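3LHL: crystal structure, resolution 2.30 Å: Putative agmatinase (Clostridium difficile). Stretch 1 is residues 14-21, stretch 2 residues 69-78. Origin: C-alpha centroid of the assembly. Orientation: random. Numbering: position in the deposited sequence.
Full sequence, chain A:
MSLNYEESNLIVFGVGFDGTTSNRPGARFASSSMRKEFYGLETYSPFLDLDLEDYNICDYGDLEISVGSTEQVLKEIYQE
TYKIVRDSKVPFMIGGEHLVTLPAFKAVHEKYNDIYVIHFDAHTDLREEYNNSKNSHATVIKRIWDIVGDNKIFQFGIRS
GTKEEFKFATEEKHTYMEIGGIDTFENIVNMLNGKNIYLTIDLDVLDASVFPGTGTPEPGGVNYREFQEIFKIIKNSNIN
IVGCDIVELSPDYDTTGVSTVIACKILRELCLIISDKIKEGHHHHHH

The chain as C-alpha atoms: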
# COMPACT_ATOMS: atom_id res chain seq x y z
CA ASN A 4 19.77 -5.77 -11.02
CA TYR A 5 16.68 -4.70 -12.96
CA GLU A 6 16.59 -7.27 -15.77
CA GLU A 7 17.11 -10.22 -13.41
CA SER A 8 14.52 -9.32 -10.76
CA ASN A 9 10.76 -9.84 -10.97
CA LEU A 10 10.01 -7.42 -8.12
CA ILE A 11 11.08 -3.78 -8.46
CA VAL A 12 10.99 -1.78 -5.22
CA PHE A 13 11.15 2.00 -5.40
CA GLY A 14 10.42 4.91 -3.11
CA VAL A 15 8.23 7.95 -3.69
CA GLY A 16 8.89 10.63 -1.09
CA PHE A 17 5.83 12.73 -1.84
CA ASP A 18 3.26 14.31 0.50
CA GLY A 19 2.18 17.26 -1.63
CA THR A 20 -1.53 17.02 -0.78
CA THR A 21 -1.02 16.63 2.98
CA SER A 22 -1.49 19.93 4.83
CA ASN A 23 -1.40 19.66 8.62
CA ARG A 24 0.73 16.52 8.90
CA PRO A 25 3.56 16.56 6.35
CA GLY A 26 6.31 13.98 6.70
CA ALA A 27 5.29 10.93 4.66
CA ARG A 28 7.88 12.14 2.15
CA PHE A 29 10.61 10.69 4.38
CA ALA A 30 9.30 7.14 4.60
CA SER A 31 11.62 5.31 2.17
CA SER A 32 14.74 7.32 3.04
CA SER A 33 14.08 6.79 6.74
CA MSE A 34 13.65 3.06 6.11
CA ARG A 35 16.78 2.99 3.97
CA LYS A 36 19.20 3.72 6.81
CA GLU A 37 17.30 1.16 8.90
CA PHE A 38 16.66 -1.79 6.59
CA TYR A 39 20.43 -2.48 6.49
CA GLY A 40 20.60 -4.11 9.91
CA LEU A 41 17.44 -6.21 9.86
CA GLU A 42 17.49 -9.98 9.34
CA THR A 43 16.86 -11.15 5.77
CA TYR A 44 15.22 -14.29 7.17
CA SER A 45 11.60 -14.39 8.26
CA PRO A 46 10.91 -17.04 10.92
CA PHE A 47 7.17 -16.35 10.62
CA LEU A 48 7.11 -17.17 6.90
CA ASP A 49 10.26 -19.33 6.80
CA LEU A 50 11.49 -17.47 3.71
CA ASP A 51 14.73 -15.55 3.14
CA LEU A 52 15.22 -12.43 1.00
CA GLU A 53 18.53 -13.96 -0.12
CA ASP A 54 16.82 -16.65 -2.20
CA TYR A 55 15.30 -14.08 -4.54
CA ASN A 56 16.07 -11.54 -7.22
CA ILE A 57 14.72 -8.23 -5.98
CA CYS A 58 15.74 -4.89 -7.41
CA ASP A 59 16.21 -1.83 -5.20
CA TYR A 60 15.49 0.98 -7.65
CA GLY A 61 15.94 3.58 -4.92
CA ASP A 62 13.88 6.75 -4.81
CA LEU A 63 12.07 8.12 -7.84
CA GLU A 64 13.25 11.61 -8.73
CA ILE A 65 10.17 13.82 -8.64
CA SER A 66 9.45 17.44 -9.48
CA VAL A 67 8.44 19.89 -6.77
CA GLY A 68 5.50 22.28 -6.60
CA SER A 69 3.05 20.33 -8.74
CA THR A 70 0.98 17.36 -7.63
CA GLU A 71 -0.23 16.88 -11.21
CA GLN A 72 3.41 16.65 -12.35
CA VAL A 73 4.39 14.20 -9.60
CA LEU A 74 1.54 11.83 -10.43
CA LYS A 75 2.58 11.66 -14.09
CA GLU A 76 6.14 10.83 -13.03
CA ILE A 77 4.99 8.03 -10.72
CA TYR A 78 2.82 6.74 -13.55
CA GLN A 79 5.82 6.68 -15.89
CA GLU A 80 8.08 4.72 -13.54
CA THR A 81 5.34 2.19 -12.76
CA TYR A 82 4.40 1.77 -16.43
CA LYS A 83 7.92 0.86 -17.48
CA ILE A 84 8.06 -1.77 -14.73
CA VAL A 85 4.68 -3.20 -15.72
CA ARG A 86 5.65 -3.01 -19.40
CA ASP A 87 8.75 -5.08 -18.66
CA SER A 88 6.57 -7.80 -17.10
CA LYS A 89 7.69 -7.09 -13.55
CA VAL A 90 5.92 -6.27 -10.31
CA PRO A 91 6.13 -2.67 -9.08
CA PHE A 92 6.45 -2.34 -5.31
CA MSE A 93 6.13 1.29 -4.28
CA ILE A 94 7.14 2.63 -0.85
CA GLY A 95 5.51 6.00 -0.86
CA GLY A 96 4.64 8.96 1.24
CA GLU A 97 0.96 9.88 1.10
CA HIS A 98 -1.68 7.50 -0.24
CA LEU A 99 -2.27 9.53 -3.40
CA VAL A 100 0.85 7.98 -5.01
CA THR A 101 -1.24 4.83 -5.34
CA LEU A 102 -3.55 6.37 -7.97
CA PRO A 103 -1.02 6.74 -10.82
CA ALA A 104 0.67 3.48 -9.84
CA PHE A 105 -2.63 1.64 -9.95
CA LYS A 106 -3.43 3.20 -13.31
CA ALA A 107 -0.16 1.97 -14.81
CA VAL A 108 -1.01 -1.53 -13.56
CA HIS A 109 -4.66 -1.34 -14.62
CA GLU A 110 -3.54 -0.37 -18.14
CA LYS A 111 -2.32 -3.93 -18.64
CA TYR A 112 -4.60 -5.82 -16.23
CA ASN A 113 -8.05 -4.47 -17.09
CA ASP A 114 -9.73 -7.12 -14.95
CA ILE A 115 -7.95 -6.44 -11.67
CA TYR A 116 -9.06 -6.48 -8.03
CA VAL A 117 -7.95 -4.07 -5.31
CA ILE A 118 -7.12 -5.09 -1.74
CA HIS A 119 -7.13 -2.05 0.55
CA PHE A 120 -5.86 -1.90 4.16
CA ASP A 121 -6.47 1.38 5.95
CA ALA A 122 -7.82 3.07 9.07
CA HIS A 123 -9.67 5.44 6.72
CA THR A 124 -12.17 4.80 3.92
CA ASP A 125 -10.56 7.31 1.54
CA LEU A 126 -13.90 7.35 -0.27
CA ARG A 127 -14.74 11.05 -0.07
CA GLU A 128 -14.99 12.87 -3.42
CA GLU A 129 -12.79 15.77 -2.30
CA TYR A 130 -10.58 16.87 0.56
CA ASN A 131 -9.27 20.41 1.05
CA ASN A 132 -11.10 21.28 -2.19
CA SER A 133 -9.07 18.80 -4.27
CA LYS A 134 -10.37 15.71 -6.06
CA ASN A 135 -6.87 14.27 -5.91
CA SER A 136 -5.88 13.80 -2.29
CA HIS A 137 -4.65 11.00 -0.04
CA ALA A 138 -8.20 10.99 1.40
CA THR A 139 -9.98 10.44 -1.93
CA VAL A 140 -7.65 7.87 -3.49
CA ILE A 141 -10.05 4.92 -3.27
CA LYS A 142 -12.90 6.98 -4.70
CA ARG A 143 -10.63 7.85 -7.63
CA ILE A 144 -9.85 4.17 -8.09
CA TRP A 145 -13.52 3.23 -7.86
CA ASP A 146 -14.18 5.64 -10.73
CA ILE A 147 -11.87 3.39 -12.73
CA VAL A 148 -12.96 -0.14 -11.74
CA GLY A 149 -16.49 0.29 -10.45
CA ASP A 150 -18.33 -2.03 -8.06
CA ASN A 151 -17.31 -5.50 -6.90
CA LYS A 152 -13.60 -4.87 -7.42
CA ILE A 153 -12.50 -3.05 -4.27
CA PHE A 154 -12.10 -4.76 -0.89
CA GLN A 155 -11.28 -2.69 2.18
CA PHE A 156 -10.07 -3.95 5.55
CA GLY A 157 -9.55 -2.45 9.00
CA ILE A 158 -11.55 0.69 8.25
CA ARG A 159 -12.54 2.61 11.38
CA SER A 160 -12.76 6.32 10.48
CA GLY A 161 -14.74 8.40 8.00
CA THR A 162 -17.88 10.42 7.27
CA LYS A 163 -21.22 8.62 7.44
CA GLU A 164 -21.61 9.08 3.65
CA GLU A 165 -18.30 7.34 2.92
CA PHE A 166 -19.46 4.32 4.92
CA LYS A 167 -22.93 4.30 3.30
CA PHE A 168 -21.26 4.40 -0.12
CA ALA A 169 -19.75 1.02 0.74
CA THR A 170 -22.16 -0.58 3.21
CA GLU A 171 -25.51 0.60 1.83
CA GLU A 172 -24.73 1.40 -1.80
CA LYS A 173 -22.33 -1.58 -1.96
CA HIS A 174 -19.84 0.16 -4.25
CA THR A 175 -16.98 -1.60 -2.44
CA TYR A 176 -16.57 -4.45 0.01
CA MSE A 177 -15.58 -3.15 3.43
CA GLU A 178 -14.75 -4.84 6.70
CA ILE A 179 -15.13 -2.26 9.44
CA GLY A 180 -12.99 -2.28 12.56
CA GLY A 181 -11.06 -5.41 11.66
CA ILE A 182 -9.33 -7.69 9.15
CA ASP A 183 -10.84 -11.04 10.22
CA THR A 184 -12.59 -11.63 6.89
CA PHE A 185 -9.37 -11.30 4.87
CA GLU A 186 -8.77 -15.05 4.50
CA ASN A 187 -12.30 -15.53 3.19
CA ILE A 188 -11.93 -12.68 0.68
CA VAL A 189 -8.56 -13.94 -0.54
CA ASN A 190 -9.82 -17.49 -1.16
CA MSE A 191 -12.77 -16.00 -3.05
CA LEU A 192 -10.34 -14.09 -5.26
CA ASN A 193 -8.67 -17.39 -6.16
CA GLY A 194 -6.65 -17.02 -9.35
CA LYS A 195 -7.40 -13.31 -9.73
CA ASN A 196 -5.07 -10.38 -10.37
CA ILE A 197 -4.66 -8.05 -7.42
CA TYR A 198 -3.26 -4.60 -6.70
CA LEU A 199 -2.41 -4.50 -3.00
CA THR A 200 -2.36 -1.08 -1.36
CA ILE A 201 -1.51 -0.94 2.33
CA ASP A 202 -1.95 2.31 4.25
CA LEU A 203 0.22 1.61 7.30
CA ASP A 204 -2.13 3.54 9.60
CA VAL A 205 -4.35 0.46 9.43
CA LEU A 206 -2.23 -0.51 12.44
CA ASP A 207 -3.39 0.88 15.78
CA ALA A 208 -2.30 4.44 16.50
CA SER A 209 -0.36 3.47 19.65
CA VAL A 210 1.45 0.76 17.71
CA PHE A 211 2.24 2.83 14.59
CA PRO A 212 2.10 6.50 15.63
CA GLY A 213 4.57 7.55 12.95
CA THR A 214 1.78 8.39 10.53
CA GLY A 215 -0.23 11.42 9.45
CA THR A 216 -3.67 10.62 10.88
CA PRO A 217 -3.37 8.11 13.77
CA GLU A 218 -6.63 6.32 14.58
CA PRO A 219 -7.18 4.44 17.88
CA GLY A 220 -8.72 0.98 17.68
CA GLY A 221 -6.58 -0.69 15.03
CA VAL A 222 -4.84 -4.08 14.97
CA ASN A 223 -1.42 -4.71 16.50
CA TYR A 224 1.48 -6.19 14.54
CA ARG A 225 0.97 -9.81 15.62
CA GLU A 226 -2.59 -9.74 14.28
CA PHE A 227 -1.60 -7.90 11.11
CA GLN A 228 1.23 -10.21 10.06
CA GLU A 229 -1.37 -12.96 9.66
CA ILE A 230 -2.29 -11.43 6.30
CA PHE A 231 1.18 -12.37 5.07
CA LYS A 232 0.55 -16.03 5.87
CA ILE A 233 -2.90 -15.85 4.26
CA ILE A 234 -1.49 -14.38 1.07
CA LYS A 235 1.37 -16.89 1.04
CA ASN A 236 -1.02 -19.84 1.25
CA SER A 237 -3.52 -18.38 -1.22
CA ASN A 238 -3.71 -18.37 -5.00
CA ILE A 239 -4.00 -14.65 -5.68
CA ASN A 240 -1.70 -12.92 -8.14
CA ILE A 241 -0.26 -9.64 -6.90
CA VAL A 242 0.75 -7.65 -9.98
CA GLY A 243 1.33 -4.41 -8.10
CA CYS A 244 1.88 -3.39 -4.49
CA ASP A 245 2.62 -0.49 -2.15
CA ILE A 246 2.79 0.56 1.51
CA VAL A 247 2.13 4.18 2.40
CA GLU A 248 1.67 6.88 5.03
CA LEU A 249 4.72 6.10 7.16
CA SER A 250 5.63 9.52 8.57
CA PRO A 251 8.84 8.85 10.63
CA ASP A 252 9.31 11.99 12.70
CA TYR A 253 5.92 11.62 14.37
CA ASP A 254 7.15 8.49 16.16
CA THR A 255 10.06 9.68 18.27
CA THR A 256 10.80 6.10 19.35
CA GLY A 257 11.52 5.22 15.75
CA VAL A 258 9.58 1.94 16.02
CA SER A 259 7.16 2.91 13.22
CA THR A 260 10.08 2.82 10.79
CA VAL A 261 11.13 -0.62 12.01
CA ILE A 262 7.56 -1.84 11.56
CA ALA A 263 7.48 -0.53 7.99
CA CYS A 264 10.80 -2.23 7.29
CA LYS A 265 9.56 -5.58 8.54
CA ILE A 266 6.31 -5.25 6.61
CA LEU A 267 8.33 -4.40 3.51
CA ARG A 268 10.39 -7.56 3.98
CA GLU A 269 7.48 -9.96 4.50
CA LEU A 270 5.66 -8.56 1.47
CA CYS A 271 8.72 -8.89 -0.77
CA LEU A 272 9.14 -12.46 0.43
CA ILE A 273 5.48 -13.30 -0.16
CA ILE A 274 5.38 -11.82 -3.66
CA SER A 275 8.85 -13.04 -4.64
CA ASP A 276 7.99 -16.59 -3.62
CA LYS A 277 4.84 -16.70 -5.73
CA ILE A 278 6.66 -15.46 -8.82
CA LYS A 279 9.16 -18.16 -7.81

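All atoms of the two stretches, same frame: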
# COMPACT_ATOMS: atom_id res chain seq x y z
N GLY A 14 11.04 3.99 -4.04
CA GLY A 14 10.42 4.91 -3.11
C GLY A 14 9.88 6.15 -3.79
O GLY A 14 10.37 6.54 -4.85
N VAL A 15 8.86 6.74 -3.18
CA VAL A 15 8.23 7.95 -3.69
C VAL A 15 8.00 8.86 -2.49
O VAL A 15 6.97 8.77 -1.82
CB VAL A 15 6.86 7.66 -4.35
CG1 VAL A 15 6.22 8.97 -4.81
CG2 VAL A 15 7.04 6.72 -5.53
N GLY A 16 8.99 9.71 -2.22
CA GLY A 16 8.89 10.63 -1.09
C GLY A 16 8.07 11.85 -1.45
O GLY A 16 8.61 12.94 -1.68
N PHE A 17 6.75 11.66 -1.49
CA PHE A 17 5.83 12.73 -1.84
C PHE A 17 4.68 12.84 -0.84
O PHE A 17 4.07 11.84 -0.48
CB PHE A 17 5.26 12.48 -3.24
CG PHE A 17 4.13 13.40 -3.61
CD1 PHE A 17 4.38 14.71 -4.01
CD2 PHE A 17 2.81 12.97 -3.55
CE1 PHE A 17 3.35 15.57 -4.35
CE2 PHE A 17 1.76 13.82 -3.89
CZ PHE A 17 2.03 15.12 -4.29
N ASP A 18 4.39 14.07 -0.40
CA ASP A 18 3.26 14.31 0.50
C ASP A 18 2.62 15.65 0.15
O ASP A 18 2.04 16.32 1.00
CB ASP A 18 3.69 14.29 1.98
CG ASP A 18 4.85 15.22 2.28
OD1 ASP A 18 4.91 16.33 1.73
OD2 ASP A 18 5.70 14.82 3.11
N GLY A 19 2.72 16.00 -1.13
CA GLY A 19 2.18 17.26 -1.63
C GLY A 19 0.74 17.63 -1.32
O GLY A 19 0.43 18.82 -1.31
N THR A 20 -0.14 16.66 -1.08
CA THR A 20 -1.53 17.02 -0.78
C THR A 20 -1.87 16.91 0.70
O THR A 20 -3.03 16.99 1.08
CB THR A 20 -2.54 16.17 -1.60
OG1 THR A 20 -2.69 14.88 -1.00
CG2 THR A 20 -2.06 16.00 -3.04
N THR A 21 -0.84 16.73 1.53
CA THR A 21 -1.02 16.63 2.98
C THR A 21 -0.71 18.00 3.57
O THR A 21 0.40 18.50 3.41
CB THR A 21 -0.07 15.59 3.60
OG1 THR A 21 -0.21 14.34 2.92
CG2 THR A 21 -0.38 15.41 5.08
N SER A 69 4.20 20.71 -7.94
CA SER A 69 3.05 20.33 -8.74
C SER A 69 2.63 18.88 -8.55
O SER A 69 3.31 17.96 -9.01
CB SER A 69 3.33 20.60 -10.22
OG SER A 69 2.20 20.28 -11.02
N THR A 70 1.51 18.69 -7.87
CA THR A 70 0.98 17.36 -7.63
C THR A 70 0.77 16.68 -8.98
O THR A 70 1.24 15.57 -9.21
CB THR A 70 -0.36 17.43 -6.87
OG1 THR A 70 -0.13 17.91 -5.54
CG2 THR A 70 -1.03 16.06 -6.80
N GLU A 71 0.06 17.37 -9.87
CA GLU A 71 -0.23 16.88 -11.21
C GLU A 71 1.04 16.32 -11.87
O GLU A 71 1.03 15.24 -12.45
CB GLU A 71 -0.81 18.02 -12.05
CG GLU A 71 -1.05 17.72 -13.53
CD GLU A 71 -1.50 18.96 -14.30
OE1 GLU A 71 -0.77 19.97 -14.30
OE2 GLU A 71 -2.59 18.92 -14.92
N GLN A 72 2.14 17.07 -11.77
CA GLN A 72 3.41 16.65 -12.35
C GLN A 72 3.99 15.41 -11.69
O GLN A 72 4.54 14.54 -12.36
CB GLN A 72 4.41 17.80 -12.27
CG GLN A 72 5.72 17.53 -13.00
CD GLN A 72 5.50 17.13 -14.45
OE1 GLN A 72 4.70 17.75 -15.16
NE2 GLN A 72 6.21 16.09 -14.89
N VAL A 73 3.88 15.34 -10.36
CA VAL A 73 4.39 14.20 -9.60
C VAL A 73 3.65 12.92 -9.96
O VAL A 73 4.27 11.87 -10.13
CB VAL A 73 4.25 14.43 -8.07
CG1 VAL A 73 4.70 13.19 -7.31
CG2 VAL A 73 5.08 15.64 -7.65
N LEU A 74 2.33 13.01 -10.09
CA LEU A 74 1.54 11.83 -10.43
C LEU A 74 1.95 11.25 -11.77
O LEU A 74 2.07 10.03 -11.91
CB LEU A 74 0.05 12.17 -10.43
CG LEU A 74 -0.50 12.68 -9.10
CD1 LEU A 74 -2.02 12.78 -9.18
CD2 LEU A 74 -0.10 11.72 -7.97
N LYS A 75 2.17 12.11 -12.76
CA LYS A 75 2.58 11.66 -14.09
C LYS A 75 3.92 10.93 -14.02
O LYS A 75 4.13 9.94 -14.72
CB LYS A 75 2.68 12.84 -15.06
CG LYS A 75 1.33 13.46 -15.39
CD LYS A 75 1.46 14.66 -16.32
CE LYS A 75 0.10 15.26 -16.64
NZ LYS A 75 0.22 16.49 -17.45
N GLU A 76 4.82 11.43 -13.18
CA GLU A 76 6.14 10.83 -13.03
C GLU A 76 6.04 9.45 -12.38
O GLU A 76 6.74 8.52 -12.78
CB GLU A 76 7.04 11.76 -12.20
CG GLU A 76 7.19 13.14 -12.84
CD GLU A 76 7.82 14.17 -11.93
OE1 GLU A 76 7.48 14.20 -10.72
OE2 GLU A 76 8.64 14.97 -12.42
N ILE A 77 5.16 9.32 -11.38
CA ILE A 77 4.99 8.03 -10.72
C ILE A 77 4.43 7.06 -11.75
O ILE A 77 4.87 5.92 -11.86
CB ILE A 77 4.00 8.12 -9.54
CG1 ILE A 77 4.59 9.00 -8.43
CG2 ILE A 77 3.70 6.72 -9.01
CD1 ILE A 77 3.58 9.36 -7.34
N TYR A 78 3.45 7.54 -12.52
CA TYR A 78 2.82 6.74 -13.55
C TYR A 78 3.88 6.19 -14.50
O TYR A 78 3.89 5.00 -14.82
CB TYR A 78 1.83 7.58 -14.36
CG TYR A 78 1.12 6.78 -15.42
CD1 TYR A 78 0.05 5.95 -15.09
CD2 TYR A 78 1.53 6.83 -16.75
CE1 TYR A 78 -0.60 5.19 -16.06
CE2 TYR A 78 0.89 6.07 -17.73
CZ TYR A 78 -0.17 5.25 -17.37
OH TYR A 78 -0.80 4.49 -18.33

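Stretch 1 enters as the last part of a strand that begins earlier in the chain, with G14 in extended conformation, and then runs on as loop. The loop closes in a type I beta turn from D18 to T21. The turn is held by a backbone hydrogen bond from T21 N to D18 O, at 3.0 Å. A weak backbone hydrogen bond joins F17 N to V15 O at 2.9 Å.

Stretch 2 is helical from T70 to Y78, and the helix continues beyond it. S69 is the N-cap. Its OG accepts a weak hydrogen bond from Q72 N at 3.3 Å, which occupies one of the free amide groups of the first turn. Regular i to i+4 bonds follow, among them V73 N to S69 O at 3.0 Å and I77 N to V73 O, also at 3.0 Å.

The two backbones run past each other in opposite order. V15 lies nearest I77, F17 nearest V73, and G19 nearest T70. The CA atoms of V15 and I77 are 7.7 Å apart, those of F17 and V73 8.0 Å. The CA atoms of G19 and T70 are closer, at 6.1 Å; G19 has no side chain.

No hydrogen bond crosses between the stretches. The contact is made by packing and buries 278 Å², both sides summed. T70, V73 and I77 follow one another at intervals of three and four residues, so the helix presents them along one side.

F17 has the largest covered area. Its CA-to-CB bond points toward the helix, and chi1 is t. V73 CG1 sits over one face of the ring, 3.9 Å from the F17 ring centroid and 21° off the ring normal. This is a CH-pi contact. The closest atoms of this pair are F17 CD1 and V73 CG1, at 3.6 Å. T70 OG1 lies at the ring edge, near its plane, 3.7 Å from F17 CZ.

V15 and I77 form a second apolar pair. Both CA-to-CB bonds point toward the opposing stretch, and V15 CG1 meets I77 CD1 at 3.7 Å. Both residues are buried.

At the turn, T70 OG1 also approaches T20 CG2 at 3.7 Å and G19 C at 4.3 Å. The T20 hydroxyl is hydrogen-bonded elsewhere in the structure. G19 leaves room for the F17 ring: an ideal CB on G19 would lie 2.3 Å from F17 CE1, a clash.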